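Local coordinates for protein GDNF family receptor alpha-3 (Homo sapiens, PDB 2GH0) that binds artemin, a growth factor that supports survival of sensory and sympathetic neurons, which leads to autophosphorylation and activation of the RET receptor, at residues C46-F54 with Y142-M150; A95-R103 with E176-F184. All coordinates share one frame; numbering follows the deposited sequence.

Contact 1: residues C46-F54 with Y142-M150; sequences CLRQLLTFF and YLGLIGTAM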
loop_
_atom_site.group_PDB
_atom_site.type_symbol
_atom_site.label_atom_id
_atom_site.label_comp_id
_atom_site.label_asym_id
_atom_site.label_seq_id
_atom_site.Cartn_x
_atom_site.Cartn_y
_atom_site.Cartn_z
ATOM N N CYS C 46 14.393 32.776 5.272
ATOM C CA CYS C 46 15.069 32.504 6.579
ATOM C C CYS C 46 14.766 33.597 7.590
ATOM O O CYS C 46 14.404 33.349 8.749
ATOM C CB CYS C 46 16.567 32.346 6.324
ATOM S SG CYS C 46 17.607 32.332 7.813
ATOM N N LEU C 47 14.865 34.848 7.143
ATOM C CA LEU C 47 14.649 35.989 8.042
ATOM C C LEU C 47 13.198 35.949 8.562
ATOM O O LEU C 47 12.953 36.181 9.725
ATOM C CB LEU C 47 14.897 37.290 7.233
ATOM C CG LEU C 47 16.144 38.122 7.383
ATOM C CD1 LEU C 47 17.341 37.509 8.172
ATOM C CD2 LEU C 47 16.461 38.913 6.030
ATOM N N ARG C 48 12.247 35.666 7.696
ATOM C CA ARG C 48 10.834 35.635 8.056
ATOM C C ARG C 48 10.553 34.489 9.067
ATOM O O ARG C 48 9.792 34.660 10.022
ATOM C CB ARG C 48 9.984 35.398 6.795
ATOM C CG ARG C 48 8.486 35.304 7.057
ATOM C CD ARG C 48 7.978 36.624 7.685
ATOM N NE ARG C 48 7.772 36.464 9.137
ATOM C CZ ARG C 48 7.296 37.407 9.950
ATOM N NH1 ARG C 48 6.966 38.620 9.486
ATOM N NH2 ARG C 48 7.104 37.125 11.219
ATOM N N GLN C 49 11.202 33.353 8.872
ATOM C CA GLN C 49 11.034 32.213 9.847
ATOM C C GLN C 49 11.687 32.508 11.195
ATOM O O GLN C 49 11.204 32.052 12.250
ATOM C CB GLN C 49 11.545 30.894 9.238
ATOM C CG GLN C 49 10.709 30.433 8.023
ATOM C CD GLN C 49 9.234 30.285 8.435
ATOM O OE1 GLN C 49 8.910 29.542 9.352
ATOM N NE2 GLN C 49 8.370 31.057 7.820
ATOM N N LEU C 50 12.796 33.242 11.192
ATOM C CA LEU C 50 13.402 33.750 12.448
ATOM C C LEU C 50 12.456 34.697 13.200
ATOM O O LEU C 50 12.269 34.571 14.438
ATOM C CB LEU C 50 14.789 34.415 12.182
ATOM C CG LEU C 50 15.928 33.417 11.894
ATOM C CD1 LEU C 50 17.087 34.189 11.362
ATOM C CD2 LEU C 50 16.380 32.658 13.170
ATOM N N LEU C 51 11.856 35.629 12.476
ATOM C CA LEU C 51 10.940 36.580 13.089
ATOM C C LEU C 51 9.770 35.854 13.731
ATOM O O LEU C 51 9.380 36.158 14.876
ATOM C CB LEU C 51 10.428 37.578 12.052
ATOM C CG LEU C 51 11.412 38.724 11.703
ATOM C CD1 LEU C 51 10.888 39.389 10.458
ATOM C CD2 LEU C 51 11.553 39.729 12.831
ATOM N N THR C 52 9.228 34.890 13.013
ATOM C CA THR C 52 8.093 34.081 13.539
ATOM C C THR C 52 8.516 33.314 14.762
ATOM O O THR C 52 7.758 33.226 15.741
ATOM C CB THR C 52 7.633 33.108 12.490
ATOM O OG1 THR C 52 7.169 33.891 11.382
ATOM C CG2 THR C 52 6.511 32.223 13.004
ATOM N N PHE C 53 9.730 32.773 14.732
ATOM C CA PHE C 53 10.179 31.955 15.861
ATOM C C PHE C 53 10.168 32.790 17.140
ATOM O O PHE C 53 9.682 32.350 18.143
ATOM C CB PHE C 53 11.618 31.379 15.661
ATOM C CG PHE C 53 12.117 30.637 16.889
ATOM C CD1 PHE C 53 11.712 29.338 17.109
ATOM C CD2 PHE C 53 12.928 31.283 17.846
ATOM C CE1 PHE C 53 12.112 28.618 18.245
ATOM C CE2 PHE C 53 13.352 30.611 19.012
ATOM C CZ PHE C 53 12.920 29.256 19.209
ATOM N N PHE C 54 10.784 33.974 17.142
ATOM C CA PHE C 54 10.834 34.752 18.372
ATOM C C PHE C 54 9.455 35.356 18.727
ATOM O O PHE C 54 9.166 35.631 19.888
ATOM C CB PHE C 54 11.958 35.820 18.275
ATOM C CG PHE C 54 13.285 35.208 18.286
ATOM C CD1 PHE C 54 13.989 34.989 17.114
ATOM C CD2 PHE C 54 13.779 34.722 19.496
ATOM C CE1 PHE C 54 15.216 34.332 17.159
ATOM C CE2 PHE C 54 14.986 34.068 19.568
ATOM C CZ PHE C 54 15.703 33.835 18.415
ATOM N N TYR C 142 15.566 43.059 22.356
ATOM C CA TYR C 142 16.788 42.568 21.683
ATOM C C TYR C 142 16.483 41.382 20.768
ATOM O O TYR C 142 16.796 41.430 19.568
ATOM C CB TYR C 142 17.839 42.174 22.725
ATOM C CG TYR C 142 19.111 41.594 22.094
ATOM C CD1 TYR C 142 20.071 42.415 21.505
ATOM C CD2 TYR C 142 19.333 40.220 22.088
ATOM C CE1 TYR C 142 21.243 41.868 20.935
ATOM C CE2 TYR C 142 20.512 39.662 21.506
ATOM C CZ TYR C 142 21.440 40.518 20.908
ATOM O OH TYR C 142 22.527 39.877 20.300
ATOM N N LEU C 143 15.820 40.341 21.293
ATOM C CA LEU C 143 15.481 39.184 20.463
ATOM C C LEU C 143 14.503 39.504 19.352
ATOM O O LEU C 143 14.571 38.919 18.271
ATOM C CB LEU C 143 15.023 37.949 21.290
ATOM C CG LEU C 143 16.004 37.477 22.410
ATOM C CD1 LEU C 143 15.361 36.268 23.008
ATOM C CD2 LEU C 143 17.295 37.098 21.835
ATOM N N GLY C 144 13.656 40.485 19.586
ATOM C CA GLY C 144 12.751 41.063 18.564
ATOM C C GLY C 144 13.417 41.711 17.346
ATOM O O GLY C 144 12.743 42.019 16.355
ATOM N N LEU C 145 14.745 41.858 17.362
ATOM C CA LEU C 145 15.453 42.393 16.168
ATOM C C LEU C 145 15.964 41.257 15.252
ATOM O O LEU C 145 16.290 41.507 14.094
ATOM C CB LEU C 145 16.605 43.368 16.581
ATOM C CG LEU C 145 16.107 44.767 16.991
ATOM C CD1 LEU C 145 17.237 45.472 17.714
ATOM C CD2 LEU C 145 15.680 45.554 15.791
ATOM N N ILE C 146 15.897 40.009 15.731
ATOM C CA ILE C 146 16.435 38.875 14.988
ATOM C C ILE C 146 15.501 38.484 13.859
ATOM O O ILE C 146 14.302 38.269 14.080
ATOM C CB ILE C 146 16.773 37.715 15.927
ATOM C CG1 ILE C 146 17.849 38.153 16.847
ATOM C CG2 ILE C 146 17.435 36.556 15.175
ATOM C CD1 ILE C 146 18.107 37.240 17.924
ATOM N N GLY C 147 16.024 38.519 12.623
ATOM C CA GLY C 147 15.168 38.408 11.429
ATOM C C GLY C 147 14.869 39.759 10.744
ATOM O O GLY C 147 14.234 39.787 9.665
ATOM N N THR C 148 15.266 40.871 11.354
ATOM C CA THR C 148 15.134 42.180 10.689
ATOM C C THR C 148 16.438 42.518 9.959
ATOM O O THR C 148 17.418 41.773 10.039
ATOM C CB THR C 148 14.853 43.316 11.685
ATOM O OG1 THR C 148 16.021 43.527 12.522
ATOM C CG2 THR C 148 13.590 43.062 12.533
ATOM N N ALA C 149 16.476 43.653 9.268
ATOM C CA ALA C 149 17.738 44.139 8.725
ATOM C C ALA C 149 18.760 44.393 9.840
ATOM O O ALA C 149 19.973 44.322 9.593
ATOM C CB ALA C 149 17.536 45.431 7.875
ATOM N N MET C 150 18.303 44.677 11.063
ATOM C CA MET C 150 19.223 44.947 12.151
ATOM C C MET C 150 19.434 43.737 13.023
ATOM O O MET C 150 19.379 43.887 14.243
ATOM C CB MET C 150 18.683 46.050 13.071
ATOM C CG MET C 150 18.369 47.376 12.381
ATOM S SD MET C 150 19.800 48.301 11.950
ATOM C CE MET C 150 20.153 49.308 13.351
#

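Contact 2: residues A95-R103 with E176-F184; sequences APNCLELRR and EECEMLEGF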
loop_
_atom_site.group_PDB
_atom_site.type_symbol
_atom_site.label_atom_id
_atom_site.label_comp_id
_atom_site.label_asym_id
_atom_site.label_seq_id
_atom_site.Cartn_x
_atom_site.Cartn_y
_atom_site.Cartn_z
ATOM N N ALA C 95 29.435 43.093 5.189
ATOM C CA ALA C 95 28.979 43.978 6.271
ATOM C C ALA C 95 28.955 45.428 5.790
ATOM O O ALA C 95 30.004 45.971 5.389
ATOM C CB ALA C 95 29.864 43.835 7.486
ATOM N N PRO C 96 27.769 46.068 5.798
ATOM C CA PRO C 96 27.689 47.443 5.314
ATOM C C PRO C 96 27.995 48.461 6.386
ATOM O O PRO C 96 28.229 48.097 7.521
ATOM C CB PRO C 96 26.221 47.572 4.899
ATOM C CG PRO C 96 25.524 46.742 5.852
ATOM C CD PRO C 96 26.451 45.589 6.245
ATOM N N ASN C 97 27.991 49.743 6.023
ATOM C CA ASN C 97 28.135 50.782 7.038
ATOM C C ASN C 97 26.928 50.730 7.989
ATOM O O ASN C 97 25.777 50.440 7.576
ATOM C CB ASN C 97 28.277 52.152 6.370
ATOM C CG ASN C 97 28.438 53.248 7.365
ATOM O OD1 ASN C 97 27.447 53.770 7.843
ATOM N ND2 ASN C 97 29.699 53.610 7.691
ATOM N N CYS C 98 27.156 50.922 9.274
ATOM C CA CYS C 98 26.009 50.750 10.206
ATOM C C CYS C 98 24.836 51.705 9.944
ATOM O O CYS C 98 23.674 51.302 10.166
ATOM C CB CYS C 98 26.438 50.955 11.628
ATOM S SG CYS C 98 27.575 49.649 12.213
ATOM N N LEU C 99 25.171 52.949 9.558
ATOM C CA LEU C 99 24.194 54.021 9.255
ATOM C C LEU C 99 23.379 53.746 7.995
ATOM O O LEU C 99 22.176 54.026 7.976
ATOM C CB LEU C 99 24.867 55.410 9.149
ATOM C CG LEU C 99 25.553 55.862 10.441
ATOM C CD1 LEU C 99 26.316 57.132 10.162
ATOM C CD2 LEU C 99 24.545 55.978 11.612
ATOM N N GLU C 100 24.017 53.216 6.951
ATOM C CA GLU C 100 23.267 52.575 5.818
ATOM C C GLU C 100 22.327 51.430 6.166
ATOM O O GLU C 100 21.208 51.339 5.662
ATOM C CB GLU C 100 24.280 52.090 4.790
ATOM C CG GLU C 100 24.904 53.307 4.167
ATOM C CD GLU C 100 23.822 54.333 3.835
ATOM O OE1 GLU C 100 22.828 53.842 3.153
ATOM O OE2 GLU C 100 23.967 55.584 4.224
ATOM N N LEU C 101 22.810 50.505 6.971
ATOM C CA LEU C 101 21.957 49.434 7.489
ATOM C C LEU C 101 20.692 49.940 8.241
ATOM O O LEU C 101 19.569 49.448 8.011
ATOM C CB LEU C 101 22.813 48.565 8.420
ATOM C CG LEU C 101 22.282 47.185 8.788
ATOM C CD1 LEU C 101 21.920 46.316 7.512
ATOM C CD2 LEU C 101 23.249 46.437 9.776
ATOM N N ARG C 102 20.872 50.867 9.205
ATOM C CA ARG C 102 19.720 51.487 9.877
ATOM C C ARG C 102 18.757 52.152 8.905
ATOM O O ARG C 102 17.555 52.136 9.111
ATOM C CB ARG C 102 20.179 52.565 10.861
ATOM C CG ARG C 102 19.074 52.924 11.880
ATOM C CD ARG C 102 19.534 53.945 12.954
ATOM N NE ARG C 102 20.107 55.140 12.306
ATOM C CZ ARG C 102 20.744 56.110 12.961
ATOM N NH1 ARG C 102 20.815 56.055 14.273
ATOM N NH2 ARG C 102 21.258 57.157 12.309
ATOM N N ARG C 103 19.294 52.739 7.848
ATOM C CA ARG C 103 18.457 53.388 6.825
ATOM C C ARG C 103 17.585 52.362 6.086
ATOM O O ARG C 103 16.395 52.723 5.586
ATOM C CB ARG C 103 19.321 54.086 5.820
ATOM C CG ARG C 103 18.423 54.983 4.842
ATOM C CD ARG C 103 19.318 55.933 4.149
ATOM N NE ARG C 103 19.252 55.752 2.692
ATOM C CZ ARG C 103 19.856 54.740 2.052
ATOM N NH1 ARG C 103 20.569 53.791 2.744
ATOM N NH2 ARG C 103 19.727 54.696 0.713
ATOM N N GLU C 176 31.241 59.432 14.555
ATOM C CA GLU C 176 30.681 59.292 15.919
ATOM C C GLU C 176 29.224 58.800 15.926
ATOM O O GLU C 176 28.826 58.081 16.805
ATOM C CB GLU C 176 30.805 60.568 16.721
ATOM C CG GLU C 176 32.262 60.937 16.982
ATOM C CD GLU C 176 32.448 62.321 17.620
ATOM O OE1 GLU C 176 32.209 63.396 16.973
ATOM O OE2 GLU C 176 32.890 62.318 18.790
ATOM N N GLU C 177 28.412 59.287 14.989
ATOM C CA GLU C 177 27.029 58.873 14.938
ATOM C C GLU C 177 27.012 57.394 14.690
ATOM O O GLU C 177 26.189 56.675 15.251
ATOM C CB GLU C 177 26.268 59.581 13.826
ATOM C CG GLU C 177 24.775 59.433 14.050
ATOM C CD GLU C 177 23.894 59.953 12.918
ATOM O OE1 GLU C 177 24.359 60.738 12.069
ATOM O OE2 GLU C 177 22.714 59.541 12.917
ATOM N N CYS C 178 27.952 56.918 13.878
ATOM C CA CYS C 178 27.983 55.486 13.538
ATOM C C CYS C 178 28.340 54.688 14.757
ATOM O O CYS C 178 27.740 53.652 15.022
ATOM C CB CYS C 178 29.016 55.220 12.448
ATOM S SG CYS C 178 29.004 53.569 11.779
ATOM N N GLU C 179 29.346 55.149 15.500
ATOM C CA GLU C 179 29.870 54.350 16.644
ATOM C C GLU C 179 28.804 54.288 17.732
ATOM O O GLU C 179 28.686 53.342 18.466
ATOM C CB GLU C 179 31.131 55.028 17.188
ATOM C CG GLU C 179 32.402 54.815 16.333
ATOM C CD GLU C 179 33.627 55.620 16.797
ATOM O OE1 GLU C 179 33.466 56.554 17.638
ATOM O OE2 GLU C 179 34.741 55.408 16.226
ATOM N N MET C 180 28.088 55.383 17.891
ATOM C CA MET C 180 26.958 55.434 18.834
ATOM C C MET C 180 25.924 54.348 18.565
ATOM O O MET C 180 25.520 53.650 19.465
ATOM C CB MET C 180 26.330 56.820 18.724
ATOM C CG MET C 180 24.952 56.892 19.349
ATOM S SD MET C 180 24.995 56.813 21.128
ATOM C CE MET C 180 25.626 58.404 21.341
ATOM N N LEU C 181 25.530 54.186 17.308
ATOM C CA LEU C 181 24.554 53.129 16.928
ATOM C C LEU C 181 25.148 51.770 17.156
ATOM O O LEU C 181 24.557 50.919 17.812
ATOM C CB LEU C 181 24.153 53.325 15.443
ATOM C CG LEU C 181 23.241 52.265 14.787
ATOM C CD1 LEU C 181 21.941 52.105 15.562
ATOM C CD2 LEU C 181 23.005 52.706 13.371
ATOM N N GLU C 182 26.333 51.533 16.615
ATOM C CA GLU C 182 27.035 50.244 16.780
ATOM C C GLU C 182 27.191 49.880 18.275
ATOM O O GLU C 182 26.958 48.716 18.705
ATOM C CB GLU C 182 28.432 50.364 16.131
ATOM C CG GLU C 182 28.955 48.978 15.768
ATOM C CD GLU C 182 29.658 48.222 16.945
ATOM O OE1 GLU C 182 30.154 48.884 17.897
ATOM O OE2 GLU C 182 29.785 46.970 16.836
ATOM N N GLY C 183 27.690 50.863 19.030
ATOM C CA GLY C 183 27.951 50.707 20.459
ATOM C C GLY C 183 26.741 50.317 21.288
ATOM O O GLY C 183 26.854 49.666 22.288
ATOM N N PHE C 184 25.564 50.784 20.898
ATOM C CA PHE C 184 24.301 50.450 21.576
ATOM C C PHE C 184 24.057 48.938 21.621
ATOM O O PHE C 184 23.399 48.439 22.534
ATOM C CB PHE C 184 23.115 51.209 20.908
ATOM C CG PHE C 184 21.947 51.383 21.807
ATOM C CD1 PHE C 184 21.930 52.370 22.767
ATOM C CD2 PHE C 184 20.869 50.510 21.738
ATOM C CE1 PHE C 184 20.831 52.521 23.628
ATOM C CE2 PHE C 184 19.739 50.634 22.635
ATOM C CZ PHE C 184 19.747 51.644 23.565
#

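Contact 1: residues C46-F54 with Y142-M150
Gly-147 lies against Leu-47, Leu-50 and Leu-51 where a loop of two overlapping beta turns meets a helix. The contact joins the two mainly helical, disulfide-rich GDNF/GAS1 domains of the receptor fragment: helix 43-56 belongs to the first, and the loop that follows helix 135-143 belongs to the second. The loop makes a type I turn from Leu-143 to Ile-146, then a type II turn from Leu-145 to Thr-148.

Backbone closeness comes first. The CA atoms of Leu-47 and Gly-147 are only 4.2 Å apart. Gly-147 has no side chain and its phi is positive (101°), so the helix packs directly on its backbone.

The leucines pack on loop carbonyls. Leu-47 CG sits 3.4 Å from Gly-147 O. Leu-51 spans Gly-147, touching the carbonyl oxygens of two successive peptides: its CD1 touches Gly-147 O, while CD2 meets Ile-146 O and the methyl of Thr-148. No hydrogen bond crosses between the segments.

The aromatic part lies one to two turns further along the helix. Phe-54 has CG anti to its carbonyl carbon (chi1 -69°), which sends the ring toward the loop. Its CD2 is 3.9 Å from Leu-143 CB, and CE1 meets Ile-146 CG2 at 3.7 Å. Leu-66 of helix 59-66 also touches Leu-143 and Ile-146.

Polar bonds hold the loop itself. Met-150 N donates to Thr-148 OG1, an ST turn. Thr-148 OG1 in turn gives a short 2.6 Å bond to a lone pair of Leu-145 O, in the carbonyl plane.

Contact 2: residues A95-R103 with E176-F184
Arg-102 and Glu-177 form a salt bridge across the two helices. Arg-102 NH2 donates to Glu-177 OE2 over 2.9 Å, with an N-H...O angle of 152°. The oxygen lies in the guanidinium plane, at its edge. Seen from the glutamate, the donor comes from above the carboxylate plane, and the two planes are turned 48° apart. Glu-177 reaches across with an extended chain, whereas Arg-102 bends at chi3.

A second polar bond sets the start of helix 98-106. Asn-97 is its N-cap, and OD1 accepts from Leu-99 N at 3.0 Å. Asn-97 ND2 is held by Ser-171.

Both helices belong to the second GDNF/GAS1 domain. Disulfides tie each helix to the chain just after strand 162-164: Cys-98 to Cys-166, Cys-178 to Cys-168. The two disulfides lie side by side, with Cys-98 CB 3.7 Å from Cys-178 SG. The axes of segments 98-103 and 176-184 approach to 9.7 Å, with an angle of 68° between their N-to-C directions.

Leu-181 packs between the salt bridge and the disulfides. Its CD2 lies over one face of the Arg-102 guanidinium and is 3.7 Å from Arg-102 CD. The same methyl reaches Cys-98 O and Leu-99 CD2. Leu-99 also lies on the backbone of the other helix, its CG 4.0 Å from Cys-178 CA. Glu-182 CG touches Cys-98 SG, and Glu-182 OE1 is hydrogen-bonded to Ser-186.

Overall arrangement
Contact 1 joins the two GDNF/GAS1 domains, and contact 2 lies wholly within the second. Their centres are about 19 Å apart. Contact 1 is buried, about 9 Å from the centre of the chain; contact 2 is partly buried, about 16 Å out. The end of segment 142-150 connects them. Ala-149 O packs on Leu-101 CD1 at 3.5 Å. Met-150 SD lies 3.8 Å from Arg-102 CA, and its CE reaches Leu-181 CD1. The segments alternate along the chain. No other chain of the assembly touches either contact. The side chain of Glu-182 in contact 2 is about 8 Å from an N-acetylglucosamine of the protein's own glycan, not a ligand; Asn-159 is the N-glycosylated residue.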